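Local coordinates for protein acyl-CoA dehydrogenase (Bacillus subtilis, PDB 5LNX) that catalyses the FAD-dependent 2,3-dehydrogenation of saturated acyl-CoA thioesters, giving 2,3-dehydroacyl-CoA and passing the electrons to an acceptor, at residues Gly133-Thr138 against Gly150-Ile155; Gly178-Ile183 against Gly224-Gly229; Met316-Ala321 against Gly362-Gln367. All coordinates share one frame; numbering follows the deposited sequence.

Interaction 1. Residues Gly133-Thr138 against Gly150-Ile155; sequences GSLRTT and GSKIFI. With FAD (flavin-adenine dinucleotide), chain S.
T137 and K152 cross at about a right angle, and their side chains carry most of this buried contact. OG1 of T137 lies 3.5 Å from CE of K152, and CB of T137 is 4.0 Å from the same CE. OG1 sits anti to the carbonyl carbon of T137 (chi1 -70°), which turns it to the strand. The methylene chain of K152 bends at chi2 (-61°), and this fold brings its end across the threonine. L135 adds a looser touch, with its CD2 4.4 Å from NZ of K152. G150 CA lies 3.8 Å from T137 OG1. A side chain on G150 would run into that hydroxyl.

The polar ends are held from outside. NZ of K152 makes a salt bridge to OE2 of E125 and hydrogen bonds to the carbonyl oxygens of F167 and L123. OG1 of T137 bonds to the same OE2, while N of R136 bonds to OE1. The E125 carboxylate thus ties both segments together. Its neighbours L123 and T124 line the FAD pocket.

Further along the chain, past the corner at F154, F154 and I155 meet the flavin. CD2 of F154 is 3.6 Å from C1' of FAD. CD1 of I155 lies 4.0 Å from C2 of the isoalloxazine. Y339 of the second subunit meets the F154 ring edge-to-face. The site belongs to the middle, beta-barrel domain of the acyl-CoA dehydrogenase fold.

With a carboxylate and two carbonyl oxygens around it, the buried ammonium of K152 is likely to stay charged. Its charge is probably balanced by E125, and its bonds tie the strand that leads to the flavin-contacting residues to the loop holding L123 and T124.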
loop_
_atom_site.group_PDB
_atom_site.type_symbol
_atom_site.label_atom_id
_atom_site.label_comp_id
_atom_site.label_asym_id
_atom_site.label_seq_id
_atom_site.Cartn_x
_atom_site.Cartn_y
_atom_site.Cartn_z
ATOM N N GLY D 133 11.356 -24.769 -16.788
ATOM C CA GLY D 133 12.035 -25.238 -18.009
ATOM C C GLY D 133 13.332 -25.958 -17.711
ATOM O O GLY D 133 13.640 -26.934 -18.343
ATOM N N SER D 134 14.105 -25.425 -16.769
ATOM C CA SER D 134 15.461 -25.916 -16.471
ATOM C C SER D 134 15.486 -27.078 -15.488
ATOM O O SER D 134 16.429 -27.236 -14.718
ATOM C CB SER D 134 16.343 -24.784 -15.932
ATOM O OG SER D 134 15.746 -24.194 -14.793
ATOM N N LEU D 135 14.457 -27.902 -15.530
ATOM C CA LEU D 135 14.457 -29.150 -14.777
ATOM C C LEU D 135 15.503 -30.151 -15.308
ATOM O O LEU D 135 15.854 -30.164 -16.503
ATOM C CB LEU D 135 13.053 -29.798 -14.751
ATOM C CG LEU D 135 12.411 -30.261 -16.055
ATOM C CD1 LEU D 135 12.850 -31.666 -16.421
ATOM C CD2 LEU D 135 10.899 -30.213 -15.948
ATOM N N ARG D 136 15.947 -31.011 -14.387
ATOM C CA ARG D 136 17.094 -31.904 -14.585
ATOM C C ARG D 136 16.750 -33.387 -14.548
ATOM O O ARG D 136 17.538 -34.223 -14.982
ATOM C CB ARG D 136 18.137 -31.606 -13.521
ATOM C CG ARG D 136 18.797 -30.261 -13.738
ATOM C CD ARG D 136 19.927 -30.047 -12.747
ATOM N NE ARG D 136 20.439 -28.673 -12.778
ATOM C CZ ARG D 136 21.418 -28.217 -12.001
ATOM N NH1 ARG D 136 22.024 -29.033 -11.147
ATOM N NH2 ARG D 136 21.776 -26.942 -12.053
ATOM N N THR D 137 15.594 -33.729 -14.003
ATOM C CA THR D 137 15.174 -35.126 -13.981
ATOM C C THR D 137 15.186 -35.644 -15.405
ATOM O O THR D 137 14.620 -35.022 -16.317
ATOM C CB THR D 137 13.777 -35.321 -13.358
ATOM O OG1 THR D 137 13.863 -35.071 -11.951
ATOM C CG2 THR D 137 13.280 -36.748 -13.566
ATOM N N THR D 138 15.884 -36.754 -15.600
ATOM C CA THR D 138 16.007 -37.342 -16.925
ATOM C C THR D 138 15.086 -38.565 -17.037
ATOM O O THR D 138 14.805 -39.251 -16.043
ATOM C CB THR D 138 17.482 -37.657 -17.285
ATOM O OG1 THR D 138 17.560 -37.879 -18.694
ATOM N N GLY D 150 16.560 -38.595 -10.978
ATOM C CA GLY D 150 16.534 -37.250 -10.407
ATOM C C GLY D 150 15.554 -37.100 -9.250
ATOM O O GLY D 150 15.054 -38.082 -8.693
ATOM N N SER D 151 15.270 -35.853 -8.894
ATOM C CA SER D 151 14.474 -35.560 -7.695
ATOM C C SER D 151 13.477 -34.433 -7.898
ATOM O O SER D 151 13.735 -33.458 -8.607
ATOM C CB SER D 151 15.381 -35.200 -6.518
ATOM O OG SER D 151 15.753 -33.840 -6.573
ATOM N N LYS D 152 12.331 -34.580 -7.250
ATOM C CA LYS D 152 11.354 -33.492 -7.172
ATOM C C LYS D 152 11.318 -32.943 -5.771
ATOM O O LYS D 152 11.672 -33.633 -4.819
ATOM C CB LYS D 152 9.963 -33.947 -7.638
ATOM C CG LYS D 152 9.949 -34.482 -9.059
ATOM C CD LYS D 152 10.393 -33.418 -10.049
ATOM C CE LYS D 152 10.586 -33.951 -11.453
ATOM N NZ LYS D 152 10.526 -32.825 -12.428
ATOM N N ILE D 153 10.876 -31.697 -5.658
ATOM C CA ILE D 153 10.651 -31.056 -4.351
ATOM C C ILE D 153 9.266 -30.399 -4.227
ATOM O O ILE D 153 8.556 -30.186 -5.223
ATOM C CB ILE D 153 11.724 -29.973 -4.014
ATOM C CG1 ILE D 153 11.899 -28.958 -5.142
ATOM C CG2 ILE D 153 13.074 -30.592 -3.695
ATOM C CD1 ILE D 153 12.570 -27.668 -4.708
ATOM N N PHE D 154 8.869 -30.181 -2.970
ATOM C CA PHE D 154 7.639 -29.465 -2.588
ATOM C C PHE D 154 6.397 -30.034 -3.251
ATOM O O PHE D 154 5.631 -29.277 -3.832
ATOM C CB PHE D 154 7.739 -27.997 -2.995
ATOM C CG PHE D 154 8.880 -27.247 -2.369
ATOM C CD1 PHE D 154 9.209 -27.437 -1.056
ATOM C CD2 PHE D 154 9.578 -26.298 -3.102
ATOM C CE1 PHE D 154 10.253 -26.737 -0.483
ATOM C CE2 PHE D 154 10.618 -25.590 -2.546
ATOM C CZ PHE D 154 10.956 -25.801 -1.228
ATOM N N ILE D 155 6.195 -31.345 -3.194
ATOM C CA ILE D 155 5.129 -31.996 -3.988
ATOM C C ILE D 155 3.856 -32.214 -3.178
ATOM O O ILE D 155 3.800 -33.038 -2.260
ATOM C CB ILE D 155 5.580 -33.340 -4.587
ATOM C CG1 ILE D 155 6.843 -33.160 -5.442
ATOM C CG2 ILE D 155 4.472 -33.942 -5.426
ATOM C CD1 ILE D 155 6.711 -32.110 -6.521
HETATM P PA FAD S . 12.171 -19.483 -6.868
HETATM O O1A FAD S . 11.253 -19.747 -8.050
HETATM O O2A FAD S . 13.654 -19.650 -6.916
HETATM O O5B FAD S . 11.892 -17.941 -6.497
HETATM C C5B FAD S . 12.394 -17.269 -5.352
HETATM C C4B FAD S . 11.783 -15.870 -5.393
HETATM O O4B FAD S . 12.379 -15.215 -6.486
HETATM C C3B FAD S . 10.282 -15.888 -5.635
HETATM O O3B FAD S . 9.635 -14.796 -4.970
HETATM C C2B FAD S . 10.139 -15.681 -7.115
HETATM O O2B FAD S . 9.042 -14.830 -7.396
HETATM C C1B FAD S . 11.389 -14.931 -7.449
HETATM N N9A FAD S . 11.936 -15.143 -8.782
HETATM C C8A FAD S . 12.797 -16.097 -9.204
HETATM N N7A FAD S . 13.132 -15.869 -10.512
HETATM C C5A FAD S . 12.459 -14.760 -10.917
HETATM C C6A FAD S . 12.338 -13.933 -12.121
HETATM N N6A FAD S . 12.986 -14.240 -13.255
HETATM N N1A FAD S . 11.563 -12.828 -12.065
HETATM C C2A FAD S . 10.891 -12.431 -10.974
HETATM N N3A FAD S . 10.954 -13.140 -9.844
HETATM C C4A FAD S . 11.704 -14.269 -9.755
HETATM N N1 FAD S . 5.590 -27.826 -7.131
HETATM C C2 FAD S . 5.033 -28.746 -7.953
HETATM O O2 FAD S . 5.644 -29.032 -8.991
HETATM N N3 FAD S . 3.852 -29.355 -7.710
HETATM C C4 FAD S . 3.140 -29.092 -6.607
HETATM O O4 FAD S . 2.045 -29.663 -6.380
HETATM C C4X FAD S . 3.695 -28.113 -5.652
HETATM N N5 FAD S . 3.031 -27.804 -4.518
HETATM C C5X FAD S . 3.551 -26.923 -3.633
HETATM C C6 FAD S . 2.869 -26.717 -2.462
HETATM C C7 FAD S . 3.312 -25.811 -1.531
HETATM C C7M FAD S . 2.412 -25.589 -0.342
HETATM C C8 FAD S . 4.592 -25.095 -1.779
HETATM C C8M FAD S . 5.166 -24.088 -0.818
HETATM C C9 FAD S . 5.297 -25.333 -2.934
HETATM C C9A FAD S . 4.840 -26.231 -3.889
HETATM N N10 FAD S . 5.577 -26.548 -5.076
HETATM C C10 FAD S . 4.998 -27.471 -5.981
HETATM C "C1'" FAD S . 6.825 -25.850 -5.423
HETATM C "C2'" FAD S . 6.473 -24.428 -5.921
HETATM O "O2'" FAD S . 5.726 -24.394 -7.151
HETATM C "C3'" FAD S . 7.728 -23.572 -6.028
HETATM O "O3'" FAD S . 8.088 -23.154 -4.712
HETATM C "C4'" FAD S . 7.518 -22.389 -6.961
HETATM O "O4'" FAD S . 7.361 -22.872 -8.306
HETATM C "C5'" FAD S . 8.664 -21.349 -6.879
HETATM O "O5'" FAD S . 9.995 -21.849 -7.027
HETATM P P FAD S . 11.103 -21.838 -5.829
HETATM O O1P FAD S . 12.425 -22.414 -6.305
HETATM O O2P FAD S . 10.481 -22.426 -4.591
HETATM O O3P FAD S . 11.592 -20.314 -5.604
#

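Interaction 2. Residues Gly178-Ile183 against Gly224-Gly229; sequences GISAFI and GKEGDG
The carbonyl oxygen of I179 takes the N-H of G229 at 2.9 Å, just where a type II beta turn from K225 to D228 leads into helix 229-265. The contact therefore joins a strand of the middle, beta-barrel domain to the start of the C-terminal helical domain of the acyl-CoA dehydrogenase fold. Within the turn, N of D228 bonds back to O of K225. G227 holds the third turn position at a phi of 92°, which suits a residue without a side chain.

S180 makes the side-chain link. Its OG lies anti to the carbonyl carbon, beside the backbone N, and accepts the N-H of G227 at 3.1 Å in a fairly straight bond (160°). The same OG bonds to the hydroxyl of T170. CB of E226 packs 3.7 Å from OG of S180. An alanine in place of S180 would probably leave N of G227 without its acceptor and let the tip of the turn shift. E226 reaches on to Y146, its OE2 bonding to the tyrosine OH. The Y146 ring in turn meets F182 edge-to-face, so the strand and the turn share this partner.

G229 lies so close to the strand that a CB on it would clash with the backbone of I179, S180 and A181. Aliphatic groups fill in around it. CG2 of I179 is 4.0 Å from CA of G229, and CB of A181 is also 4.0 Å from that CA.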
loop_
_atom_site.group_PDB
_atom_site.type_symbol
_atom_site.label_atom_id
_atom_site.label_comp_id
_atom_site.label_asym_id
_atom_site.label_seq_id
_atom_site.Cartn_x
_atom_site.Cartn_y
_atom_site.Cartn_z
ATOM N N GLY D 178 12.445 -29.996 -24.703
ATOM C CA GLY D 178 12.816 -31.427 -24.633
ATOM C C GLY D 178 12.293 -32.144 -23.385
ATOM O O GLY D 178 12.737 -33.261 -23.052
ATOM N N ILE D 179 11.360 -31.478 -22.712
ATOM C CA ILE D 179 10.657 -32.023 -21.578
ATOM C C ILE D 179 9.474 -32.884 -22.031
ATOM O O ILE D 179 8.635 -32.459 -22.833
ATOM C CB ILE D 179 10.114 -30.894 -20.692
ATOM C CG1 ILE D 179 11.258 -30.235 -19.917
ATOM C CG2 ILE D 179 9.078 -31.426 -19.715
ATOM C CD1 ILE D 179 10.927 -28.856 -19.422
ATOM N N SER D 180 9.381 -34.069 -21.437
ATOM C CA SER D 180 8.229 -34.957 -21.609
ATOM C C SER D 180 7.416 -35.112 -20.313
ATOM O O SER D 180 7.924 -34.879 -19.215
ATOM C CB SER D 180 8.700 -36.335 -22.083
ATOM O OG SER D 180 8.967 -36.313 -23.476
ATOM N N ALA D 181 6.181 -35.573 -20.465
ATOM C CA ALA D 181 5.287 -35.779 -19.324
ATOM C C ALA D 181 4.892 -37.226 -19.174
ATOM O O ALA D 181 4.522 -37.895 -20.152
ATOM C CB ALA D 181 4.051 -34.908 -19.441
ATOM N N PHE D 182 4.887 -37.681 -17.922
ATOM C CA PHE D 182 4.699 -39.107 -17.575
ATOM C C PHE D 182 3.642 -39.362 -16.487
ATOM O O PHE D 182 3.597 -38.673 -15.462
ATOM C CB PHE D 182 6.021 -39.696 -17.116
ATOM C CG PHE D 182 7.081 -39.701 -18.178
ATOM C CD1 PHE D 182 7.253 -40.801 -19.004
ATOM C CD2 PHE D 182 7.922 -38.608 -18.342
ATOM C CE1 PHE D 182 8.240 -40.811 -19.973
ATOM C CE2 PHE D 182 8.921 -38.613 -19.305
ATOM C CZ PHE D 182 9.076 -39.718 -20.126
ATOM N N ILE D 183 2.778 -40.341 -16.749
ATOM C CA ILE D 183 1.891 -40.921 -15.727
ATOM C C ILE D 183 2.672 -41.909 -14.857
ATOM O O ILE D 183 2.883 -43.061 -15.238
ATOM C CB ILE D 183 0.724 -41.731 -16.374
ATOM C CG1 ILE D 183 -0.318 -40.828 -17.088
ATOM N N GLY D 224 1.042 -38.076 -23.876
ATOM C CA GLY D 224 1.196 -37.465 -25.200
ATOM C C GLY D 224 2.543 -37.688 -25.892
ATOM O O GLY D 224 3.301 -38.588 -25.519
ATOM N N LYS D 225 2.840 -36.861 -26.899
ATOM C CA LYS D 225 4.099 -37.001 -27.665
ATOM C C LYS D 225 5.300 -36.478 -26.861
ATOM O O LYS D 225 5.155 -35.636 -25.951
ATOM C CB LYS D 225 4.063 -36.347 -29.061
ATOM C CG LYS D 225 3.177 -37.089 -30.045
ATOM C CD LYS D 225 2.652 -36.162 -31.135
ATOM C CE LYS D 225 1.739 -36.913 -32.090
ATOM N NZ LYS D 225 1.134 -36.006 -33.108
ATOM N N GLU D 226 6.462 -37.067 -27.145
ATOM C CA GLU D 226 7.706 -36.662 -26.510
ATOM C C GLU D 226 7.970 -35.217 -26.880
ATOM O O GLU D 226 7.787 -34.825 -28.028
ATOM C CB GLU D 226 8.892 -37.517 -26.967
ATOM C CG GLU D 226 8.923 -38.963 -26.492
ATOM C CD GLU D 226 10.300 -39.594 -26.660
ATOM O OE1 GLU D 226 11.062 -39.142 -27.547
ATOM O OE2 GLU D 226 10.627 -40.538 -25.905
ATOM N N GLY D 227 8.391 -34.432 -25.895
ATOM C CA GLY D 227 8.619 -32.985 -26.087
ATOM C C GLY D 227 7.434 -32.081 -25.768
ATOM O O GLY D 227 7.570 -30.859 -25.775
ATOM N N ASP D 228 6.276 -32.669 -25.469
ATOM C CA ASP D 228 5.054 -31.885 -25.255
ATOM C C ASP D 228 4.876 -31.447 -23.806
ATOM O O ASP D 228 3.925 -30.750 -23.483
ATOM C CB ASP D 228 3.808 -32.685 -25.646
ATOM C CG ASP D 228 3.703 -32.947 -27.131
ATOM O OD1 ASP D 228 4.493 -32.368 -27.912
ATOM O OD2 ASP D 228 2.828 -33.759 -27.517
ATOM N N GLY D 229 5.806 -31.835 -22.944
ATOM C CA GLY D 229 5.555 -31.881 -21.522
ATOM C C GLY D 229 5.421 -30.490 -20.937
ATOM O O GLY D 229 4.475 -30.210 -20.183
#

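Interaction 3. Residues Met316-Ala321 against Gly362-Gln367; sequences MAKQFA and GTNEIQ. With FAD (flavin-adenine dinucleotide), chain S.
K318 and Q367 approach the carbonyl of G362 from opposite faces of its plane. NZ of K318 donates to O of G362 at 2.7 Å. NE2 of Q367 donates to O of G362 at 2.8 Å, with that O close to the plane of the Q367 amide and the bond fairly straight (161°). The amides of N364 and Q319 stand nearly perpendicular, 79° apart, with CG of N364 4.2 Å from CG of Q319. NE2 of Q319 bonds to OD2 of D323. OD1 of N364 accepts a weak bond from NZ of K318.

The K318 chain bends at chi2 (-89°) and crosses Q367 at about a right angle, with CD of K318 3.6 Å from NE2 of Q367. NZ also bonds to O of T357. OE1 of Q367 hydrogen-bonds with OG of S315, and ND2 of N364 with OG of S322.

This is helix-to-helix packing in the C-terminal helical domain. Helix 311-326 meets the N-terminal end of helix 364-376. T363 is the N-cap, and its OG1 accepts a weak bond from N of I366.

The same end binds FAD. OG1 of T363 donates to the ribose hydroxyl O2B at 2.6 Å, and O2B donates to OE1 of E365, also at 2.6 Å. OE1 further accepts from NE2 of Q334 of the second subunit.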
loop_
_atom_site.group_PDB
_atom_site.type_symbol
_atom_site.label_atom_id
_atom_site.label_comp_id
_atom_site.label_asym_id
_atom_site.label_seq_id
_atom_site.Cartn_x
_atom_site.Cartn_y
_atom_site.Cartn_z
ATOM N N MET D 316 -3.904 -12.730 -13.377
ATOM C CA MET D 316 -4.516 -11.603 -12.630
ATOM C C MET D 316 -5.264 -12.029 -11.352
ATOM O O MET D 316 -5.051 -11.468 -10.272
ATOM C CB MET D 316 -5.474 -10.829 -13.556
ATOM C CG MET D 316 -4.762 -9.868 -14.495
ATOM S SD MET D 316 -5.819 -9.178 -15.776
ATOM C CE MET D 316 -4.832 -7.846 -16.455
ATOM N N ALA D 317 -6.157 -13.003 -11.512
ATOM C CA ALA D 317 -6.900 -13.611 -10.391
ATOM C C ALA D 317 -6.003 -14.175 -9.292
ATOM O O ALA D 317 -6.279 -14.003 -8.102
ATOM C CB ALA D 317 -7.789 -14.728 -10.919
ATOM N N LYS D 318 -4.985 -14.930 -9.704
ATOM C CA LYS D 318 -4.078 -15.615 -8.759
ATOM C C LYS D 318 -3.339 -14.590 -7.903
ATOM O O LYS D 318 -3.315 -14.684 -6.676
ATOM C CB LYS D 318 -3.047 -16.473 -9.507
ATOM C CG LYS D 318 -2.315 -17.509 -8.655
ATOM C CD LYS D 318 -1.040 -16.966 -8.017
ATOM C CE LYS D 318 -0.171 -18.094 -7.484
ATOM N NZ LYS D 318 1.013 -17.619 -6.691
ATOM N N GLN D 319 -2.827 -13.571 -8.578
ATOM C CA GLN D 319 -2.091 -12.475 -7.945
ATOM C C GLN D 319 -2.990 -11.588 -7.076
ATOM O O GLN D 319 -2.587 -11.125 -6.000
ATOM C CB GLN D 319 -1.416 -11.605 -9.017
ATOM C CG GLN D 319 -0.575 -10.451 -8.473
ATOM C CD GLN D 319 -1.287 -9.108 -8.469
ATOM O OE1 GLN D 319 -1.704 -8.619 -9.527
ATOM N NE2 GLN D 319 -1.567 -8.583 -7.279
ATOM N N PHE D 320 -4.192 -11.319 -7.566
ATOM C CA PHE D 320 -5.081 -10.388 -6.871
ATOM C C PHE D 320 -5.636 -11.010 -5.585
ATOM O O PHE D 320 -5.460 -10.471 -4.497
ATOM C CB PHE D 320 -6.235 -9.907 -7.757
ATOM C CG PHE D 320 -6.954 -8.750 -7.173
ATOM C CD1 PHE D 320 -6.481 -7.456 -7.377
ATOM C CD2 PHE D 320 -7.998 -8.955 -6.265
ATOM C CE1 PHE D 320 -7.089 -6.377 -6.750
ATOM C CE2 PHE D 320 -8.598 -7.882 -5.632
ATOM C CZ PHE D 320 -8.138 -6.595 -5.869
ATOM N N ALA D 321 -6.275 -12.164 -5.749
ATOM C CA ALA D 321 -6.873 -12.901 -4.630
ATOM C C ALA D 321 -5.826 -13.241 -3.576
ATOM O O ALA D 321 -6.030 -12.994 -2.385
ATOM C CB ALA D 321 -7.559 -14.156 -5.136
ATOM N N GLY D 362 3.136 -20.704 -9.421
ATOM C CA GLY D 362 3.644 -19.505 -10.063
ATOM C C GLY D 362 3.598 -18.328 -9.123
ATOM O O GLY D 362 2.538 -17.714 -8.946
ATOM N N THR D 363 4.745 -18.029 -8.514
ATOM C CA THR D 363 4.890 -16.867 -7.623
ATOM C C THR D 363 4.315 -15.621 -8.280
ATOM O O THR D 363 4.364 -15.473 -9.497
ATOM C CB THR D 363 6.346 -16.537 -7.283
ATOM O OG1 THR D 363 7.009 -16.072 -8.466
ATOM C CG2 THR D 363 7.091 -17.732 -6.709
ATOM N N ASN D 364 3.841 -14.689 -7.460
ATOM C CA ASN D 364 3.262 -13.425 -7.948
ATOM C C ASN D 364 4.225 -12.534 -8.719
ATOM O O ASN D 364 3.803 -11.717 -9.531
ATOM C CB ASN D 364 2.693 -12.624 -6.772
ATOM C CG ASN D 364 1.487 -13.265 -6.191
ATOM O OD1 ASN D 364 1.015 -14.313 -6.669
ATOM N ND2 ASN D 364 0.923 -12.624 -5.210
ATOM N N GLU D 365 5.521 -12.681 -8.464
ATOM C CA GLU D 365 6.556 -12.082 -9.356
ATOM C C GLU D 365 6.421 -12.629 -10.773
ATOM O O GLU D 365 6.352 -11.880 -11.736
ATOM C CB GLU D 365 7.976 -12.279 -8.818
ATOM C CG GLU D 365 8.276 -11.475 -7.568
ATOM C CD GLU D 365 7.471 -11.969 -6.378
ATOM O OE1 GLU D 365 7.398 -13.188 -6.199
ATOM O OE2 GLU D 365 6.842 -11.162 -5.662
ATOM N N ILE D 366 6.269 -13.934 -10.878
ATOM C CA ILE D 366 6.063 -14.580 -12.183
ATOM C C ILE D 366 4.765 -14.153 -12.863
ATOM O O ILE D 366 4.701 -14.016 -14.100
ATOM C CB ILE D 366 6.097 -16.131 -12.074
ATOM C CG1 ILE D 366 7.489 -16.606 -11.680
ATOM C CG2 ILE D 366 5.672 -16.793 -13.383
ATOM C CD1 ILE D 366 8.602 -15.978 -12.462
ATOM N N GLN D 367 3.727 -13.999 -12.057
ATOM C CA GLN D 367 2.387 -13.678 -12.561
ATOM C C GLN D 367 2.361 -12.275 -13.168
ATOM O O GLN D 367 1.719 -12.025 -14.205
ATOM C CB GLN D 367 1.354 -13.772 -11.440
ATOM C CG GLN D 367 1.303 -15.141 -10.755
ATOM C CD GLN D 367 0.705 -16.255 -11.602
ATOM O OE1 GLN D 367 0.143 -16.029 -12.687
ATOM N NE2 GLN D 367 0.763 -17.464 -11.070
HETATM P PA FAD S . 12.171 -19.483 -6.868
HETATM O O1A FAD S . 11.253 -19.747 -8.050
HETATM O O2A FAD S . 13.654 -19.650 -6.916
HETATM O O5B FAD S . 11.892 -17.941 -6.497
HETATM C C5B FAD S . 12.394 -17.269 -5.352
HETATM C C4B FAD S . 11.783 -15.870 -5.393
HETATM O O4B FAD S . 12.379 -15.215 -6.486
HETATM C C3B FAD S . 10.282 -15.888 -5.635
HETATM O O3B FAD S . 9.635 -14.796 -4.970
HETATM C C2B FAD S . 10.139 -15.681 -7.115
HETATM O O2B FAD S . 9.042 -14.830 -7.396
HETATM C C1B FAD S . 11.389 -14.931 -7.449
HETATM N N9A FAD S . 11.936 -15.143 -8.782
HETATM C C8A FAD S . 12.797 -16.097 -9.204
HETATM N N7A FAD S . 13.132 -15.869 -10.512
HETATM C C5A FAD S . 12.459 -14.760 -10.917
HETATM C C6A FAD S . 12.338 -13.933 -12.121
HETATM N N6A FAD S . 12.986 -14.240 -13.255
HETATM N N1A FAD S . 11.563 -12.828 -12.065
HETATM C C2A FAD S . 10.891 -12.431 -10.974
HETATM N N3A FAD S . 10.954 -13.140 -9.844
HETATM C C4A FAD S . 11.704 -14.269 -9.755
HETATM N N1 FAD S . 5.590 -27.826 -7.131
HETATM C C2 FAD S . 5.033 -28.746 -7.953
HETATM O O2 FAD S . 5.644 -29.032 -8.991
HETATM N N3 FAD S . 3.852 -29.355 -7.710
HETATM C C4 FAD S . 3.140 -29.092 -6.607
HETATM O O4 FAD S . 2.045 -29.663 -6.380
HETATM C C4X FAD S . 3.695 -28.113 -5.652
HETATM N N5 FAD S . 3.031 -27.804 -4.518
HETATM C C5X FAD S . 3.551 -26.923 -3.633
HETATM C C6 FAD S . 2.869 -26.717 -2.462
HETATM C C7 FAD S . 3.312 -25.811 -1.531
HETATM C C7M FAD S . 2.412 -25.589 -0.342
HETATM C C8 FAD S . 4.592 -25.095 -1.779
HETATM C C8M FAD S . 5.166 -24.088 -0.818
HETATM C C9 FAD S . 5.297 -25.333 -2.934
HETATM C C9A FAD S . 4.840 -26.231 -3.889
HETATM N N10 FAD S . 5.577 -26.548 -5.076
HETATM C C10 FAD S . 4.998 -27.471 -5.981
HETATM C "C1'" FAD S . 6.825 -25.850 -5.423
HETATM C "C2'" FAD S . 6.473 -24.428 -5.921
HETATM O "O2'" FAD S . 5.726 -24.394 -7.151
HETATM C "C3'" FAD S . 7.728 -23.572 -6.028
HETATM O "O3'" FAD S . 8.088 -23.154 -4.712
HETATM C "C4'" FAD S . 7.518 -22.389 -6.961
HETATM O "O4'" FAD S . 7.361 -22.872 -8.306
HETATM C "C5'" FAD S . 8.664 -21.349 -6.879
HETATM O "O5'" FAD S . 9.995 -21.849 -7.027
HETATM P P FAD S . 11.103 -21.838 -5.829
HETATM O O1P FAD S . 12.425 -22.414 -6.305
HETATM O O2P FAD S . 10.481 -22.426 -4.591
HETATM O O3P FAD S . 11.592 -20.314 -5.604
#

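Overall arrangement
The three contacts follow one another along the chain without overlap. Interactions 1 and 2 are neighbours, with centres about 14 Å apart. They touch where CD1 of I179 packs 3.7 Å from CD2 of L135. Both involve strands of the middle domain, and interaction 2 runs on into helix 229-265 of the C-terminal domain. Interaction 3 lies wholly in the C-terminal domain. Its centre is about 22 Å from that of interaction 1 and 26 Å from that of interaction 2. FAD spans the gap: interaction 1 meets the flavin end and interaction 3 the adenosine ribose. Both also touch the second subunit, so cofactor binding draws on two domains and a neighbouring chain.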